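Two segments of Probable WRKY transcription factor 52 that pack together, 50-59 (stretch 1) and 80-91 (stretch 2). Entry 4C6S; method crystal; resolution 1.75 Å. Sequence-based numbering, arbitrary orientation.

Stretch 1 (50-59) SQAKIEKAGV
Stretch 2 80-91: KVLECQRNNKDQ

Stretch 1 is helical from Gln-51 to Lys-56; beyond it Ala-57 is extended (phi/psi -68/138), Gly-58 returns to helical values (-74/-31), and Val-59 has strand geometry (-133/133). Stretch 2 enters as helix at Lys-80, residues 83-86 keep helical phi/psi without the regular bonds, and the segment finishes in a type I turn from Asn-88 to Gln-91, closed by Gln-91 N to Asn-88 O at 2.8 Å. Two close approaches set the register: Glu-55 CA to Cys-84 CA at 5.0 Å and Gly-58 CA to Gln-91 CA at 4.7 Å. Both stretches therefore advance in the same sense, burying 537 Å² in total.

At the start of the helix, Gln-51 (chi1 m, chi2 t) points its CA-to-CB bond sideways, but its end comes nearer to stretch 2. One water bridges the two segments: it accepts from Gln-51 NE2 at 2.6 Å and donates to Lys-80 O at 2.8 Å. The CA-to-CB bond of Ala-52 points away, and Lys-53 is out of reach.

The CA-to-CB bond of Ile-54 (chi1 m, chi2 t) points toward stretch 2, and its side chain supplies the apolar contact. Ile-54 CG2 lies 3.5 Å from Cys-84 CB and 4.1 Å from Val-81 CG1, distances typical of van der Waals packing. The CA-to-CB bond of Cys-84 (chi1 m) points back toward stretch 1, and that of Val-81 (chi1 t) points sideways. The alkyl part of Glu-55 (m, t) extends this packing, with Glu-55 CG 3.7 Å from Cys-84 CB; Glu-55 CB also approaches Asn-87 OD1 to 3.3 Å.

Beyond this patch, side-chain amides read the carbonyls of Ile-54, Glu-55 and Ala-57, in the C-terminal part of the helix and just beyond it. Asn-88 ND2 (chi1 t) donates to Glu-55 O at 3.1 Å with an N-H...O angle of 153°. Asn-88 ND2 is equally near Ala-57 O, at 3.1 Å, but the angle there is too poor for a hydrogen bond. Gln-91, with chi1 and chi2 both t and chi3 at 111°, brings Gln-91 NE2 between two acceptors: Ile-54 O at 2.8 Å (132°) and Ala-57 O at 2.9 Å (166°). The second is the straighter bond. Ile-54 O also accepts from Ala-57 N at 3.2 Å, so the same carbonyl serves the local turn and the contact between stretches.

Gly-58 has no side chain, and its backbone makes the final close approach: Gly-58 O receives a CA-H...O contact from Gln-91 CA at 3.3 Å, with 148° at the hydrogen. Val-59 (chi1 t) then turns its CA-to-CB bond away.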

# COMPACT_ATOMS: atom_id res chain seq x y z
N SER A 50 -13.87 -20.18 8.21
CA SER A 50 -13.55 -19.32 7.07
C SER A 50 -13.11 -20.15 5.87
O SER A 50 -12.86 -19.60 4.80
CB SER A 50 -12.44 -18.32 7.45
OG SER A 50 -12.86 -17.45 8.49
N GLN A 51 -13.01 -21.46 6.06
CA GLN A 51 -12.56 -22.38 5.02
C GLN A 51 -13.42 -22.31 3.77
O GLN A 51 -12.92 -22.41 2.65
CB GLN A 51 -12.56 -23.82 5.53
CG GLN A 51 -11.29 -24.25 6.23
CD GLN A 51 -11.30 -25.73 6.53
OE1 GLN A 51 -12.34 -26.30 6.86
NE2 GLN A 51 -10.14 -26.37 6.41
N ALA A 52 -14.73 -22.15 3.97
CA ALA A 52 -15.68 -22.06 2.87
C ALA A 52 -15.35 -20.93 1.89
O ALA A 52 -15.52 -21.09 0.68
CB ALA A 52 -17.10 -21.89 3.41
N LYS A 53 -14.88 -19.80 2.42
CA LYS A 53 -14.48 -18.66 1.60
C LYS A 53 -13.41 -19.08 0.60
O LYS A 53 -13.46 -18.70 -0.58
CB LYS A 53 -13.90 -17.54 2.47
CG LYS A 53 -14.87 -16.79 3.38
CD LYS A 53 -14.05 -16.13 4.50
CE LYS A 53 -14.48 -14.70 4.80
NZ LYS A 53 -13.35 -13.93 5.41
N ILE A 54 -12.45 -19.85 1.08
CA ILE A 54 -11.33 -20.28 0.25
C ILE A 54 -11.80 -21.36 -0.72
O ILE A 54 -11.55 -21.28 -1.92
CB ILE A 54 -10.16 -20.84 1.10
CG1 ILE A 54 -9.81 -19.86 2.23
CG2 ILE A 54 -8.94 -21.11 0.24
CD1 ILE A 54 -8.61 -20.29 3.06
N GLU A 55 -12.49 -22.36 -0.19
CA GLU A 55 -12.97 -23.46 -1.01
C GLU A 55 -13.88 -23.02 -2.17
O GLU A 55 -13.79 -23.55 -3.27
CB GLU A 55 -13.69 -24.50 -0.14
CG GLU A 55 -12.73 -25.26 0.77
CD GLU A 55 -13.44 -26.09 1.81
OE1 GLU A 55 -14.51 -25.66 2.28
OE2 GLU A 55 -12.90 -27.15 2.18
N LYS A 56 -14.74 -22.04 -1.91
CA LYS A 56 -15.71 -21.61 -2.92
C LYS A 56 -15.14 -20.56 -3.88
O LYS A 56 -15.78 -20.22 -4.87
CB LYS A 56 -16.97 -21.07 -2.26
CG LYS A 56 -17.79 -22.10 -1.50
CD LYS A 56 -19.15 -21.53 -1.15
CE LYS A 56 -20.01 -22.54 -0.41
NZ LYS A 56 -21.29 -21.92 0.05
N ALA A 57 -13.95 -20.06 -3.59
CA ALA A 57 -13.33 -19.04 -4.45
C ALA A 57 -12.94 -19.61 -5.82
O ALA A 57 -12.42 -20.72 -5.91
CB ALA A 57 -12.11 -18.41 -3.77
N GLY A 58 -13.21 -18.85 -6.87
CA GLY A 58 -12.77 -19.24 -8.20
C GLY A 58 -11.27 -19.06 -8.35
O GLY A 58 -10.60 -19.78 -9.09
N VAL A 59 -10.73 -18.07 -7.65
CA VAL A 59 -9.29 -17.83 -7.67
C VAL A 59 -8.80 -17.63 -6.26
O VAL A 59 -9.39 -16.87 -5.48
CB VAL A 59 -8.94 -16.59 -8.50
CG1 VAL A 59 -7.43 -16.34 -8.46
CG2 VAL A 59 -9.43 -16.74 -9.94
N LYS A 80 -2.62 -25.08 4.72
CA LYS A 80 -4.06 -25.19 4.96
C LYS A 80 -4.88 -24.38 3.97
O LYS A 80 -6.06 -24.66 3.77
CB LYS A 80 -4.39 -24.79 6.40
CG LYS A 80 -4.15 -23.31 6.70
CD LYS A 80 -4.33 -23.03 8.19
CE LYS A 80 -4.48 -21.53 8.45
NZ LYS A 80 -3.28 -20.90 9.03
N VAL A 81 -4.26 -23.38 3.34
CA VAL A 81 -4.95 -22.61 2.31
C VAL A 81 -4.99 -23.38 0.99
O VAL A 81 -6.04 -23.49 0.35
CB VAL A 81 -4.29 -21.23 2.07
CG1 VAL A 81 -4.99 -20.52 0.93
CG2 VAL A 81 -4.39 -20.39 3.33
N LEU A 82 -3.84 -23.93 0.59
CA LEU A 82 -3.75 -24.63 -0.69
C LEU A 82 -4.58 -25.91 -0.69
O LEU A 82 -5.10 -26.32 -1.73
CB LEU A 82 -2.29 -24.95 -1.03
CG LEU A 82 -2.08 -25.61 -2.39
CD1 LEU A 82 -2.56 -24.68 -3.49
CD2 LEU A 82 -0.63 -26.02 -2.61
N GLU A 83 -4.71 -26.54 0.48
CA GLU A 83 -5.46 -27.79 0.56
C GLU A 83 -6.92 -27.54 0.25
O GLU A 83 -7.63 -28.45 -0.17
CB GLU A 83 -5.26 -28.45 1.92
CG GLU A 83 -3.88 -29.10 2.05
CD GLU A 83 -3.67 -29.81 3.38
OE1 GLU A 83 -4.50 -29.61 4.30
OE2 GLU A 83 -2.68 -30.56 3.49
N CYS A 84 -7.36 -26.29 0.42
CA CYS A 84 -8.73 -25.93 0.07
C CYS A 84 -8.98 -25.95 -1.44
O CYS A 84 -10.13 -25.93 -1.88
CB CYS A 84 -9.08 -24.54 0.60
SG CYS A 84 -9.28 -24.43 2.39
N GLN A 85 -7.91 -25.98 -2.23
CA GLN A 85 -8.05 -25.97 -3.68
C GLN A 85 -8.72 -27.22 -4.21
O GLN A 85 -9.50 -27.15 -5.16
CB GLN A 85 -6.71 -25.79 -4.39
CG GLN A 85 -6.89 -25.62 -5.90
CD GLN A 85 -5.63 -25.92 -6.70
OE1 GLN A 85 -4.68 -26.50 -6.18
NE2 GLN A 85 -5.64 -25.53 -7.97
N ARG A 86 -8.43 -28.38 -3.63
CA ARG A 86 -8.97 -29.61 -4.19
C ARG A 86 -10.47 -29.79 -3.97
O ARG A 86 -11.09 -30.65 -4.60
CB ARG A 86 -8.17 -30.84 -3.76
CG ARG A 86 -7.57 -30.80 -2.37
CD ARG A 86 -7.42 -32.23 -1.87
NE ARG A 86 -8.63 -32.99 -2.16
CZ ARG A 86 -8.82 -34.27 -1.86
NH1 ARG A 86 -7.87 -34.95 -1.24
NH2 ARG A 86 -9.96 -34.86 -2.17
N ASN A 87 -11.07 -28.97 -3.10
CA ASN A 87 -12.53 -28.90 -3.00
C ASN A 87 -13.13 -28.14 -4.19
O ASN A 87 -14.33 -27.88 -4.25
CB ASN A 87 -12.95 -28.26 -1.67
CG ASN A 87 -14.46 -28.29 -1.43
OD1 ASN A 87 -15.01 -27.42 -0.75
ND2 ASN A 87 -15.14 -29.27 -2.02
N ASN A 88 -12.26 -27.80 -5.15
CA ASN A 88 -12.62 -26.96 -6.28
C ASN A 88 -11.48 -26.96 -7.30
O ASN A 88 -10.68 -26.03 -7.32
CB ASN A 88 -12.86 -25.53 -5.77
CG ASN A 88 -13.50 -24.63 -6.81
OD1 ASN A 88 -13.65 -24.99 -7.98
ND2 ASN A 88 -13.88 -23.42 -6.39
N LYS A 89 -11.38 -27.99 -8.14
CA LYS A 89 -10.29 -28.02 -9.12
C LYS A 89 -10.59 -27.12 -10.34
O LYS A 89 -9.88 -27.13 -11.34
CB LYS A 89 -9.92 -29.46 -9.51
CG LYS A 89 -8.60 -29.62 -10.28
CD LYS A 89 -7.41 -28.91 -9.62
CE LYS A 89 -6.25 -28.78 -10.61
NZ LYS A 89 -4.91 -28.73 -9.96
N ASP A 90 -11.66 -26.33 -10.23
CA ASP A 90 -11.87 -25.20 -11.13
C ASP A 90 -11.16 -23.97 -10.56
O ASP A 90 -11.09 -22.92 -11.20
CB ASP A 90 -13.36 -24.89 -11.27
CG ASP A 90 -14.03 -25.70 -12.35
OD1 ASP A 90 -13.43 -25.85 -13.44
OD2 ASP A 90 -15.15 -26.18 -12.11
N GLN A 91 -10.63 -24.11 -9.35
CA GLN A 91 -10.01 -22.97 -8.68
C GLN A 91 -8.56 -22.81 -9.09
O GLN A 91 -7.77 -23.75 -8.99
CB GLN A 91 -10.10 -23.11 -7.16
CG GLN A 91 -9.23 -22.12 -6.41
CD GLN A 91 -9.25 -22.35 -4.91
OE1 GLN A 91 -8.26 -22.77 -4.32
NE2 GLN A 91 -10.39 -22.08 -4.30
O HOH W 1 -7.89 -26.28 5.14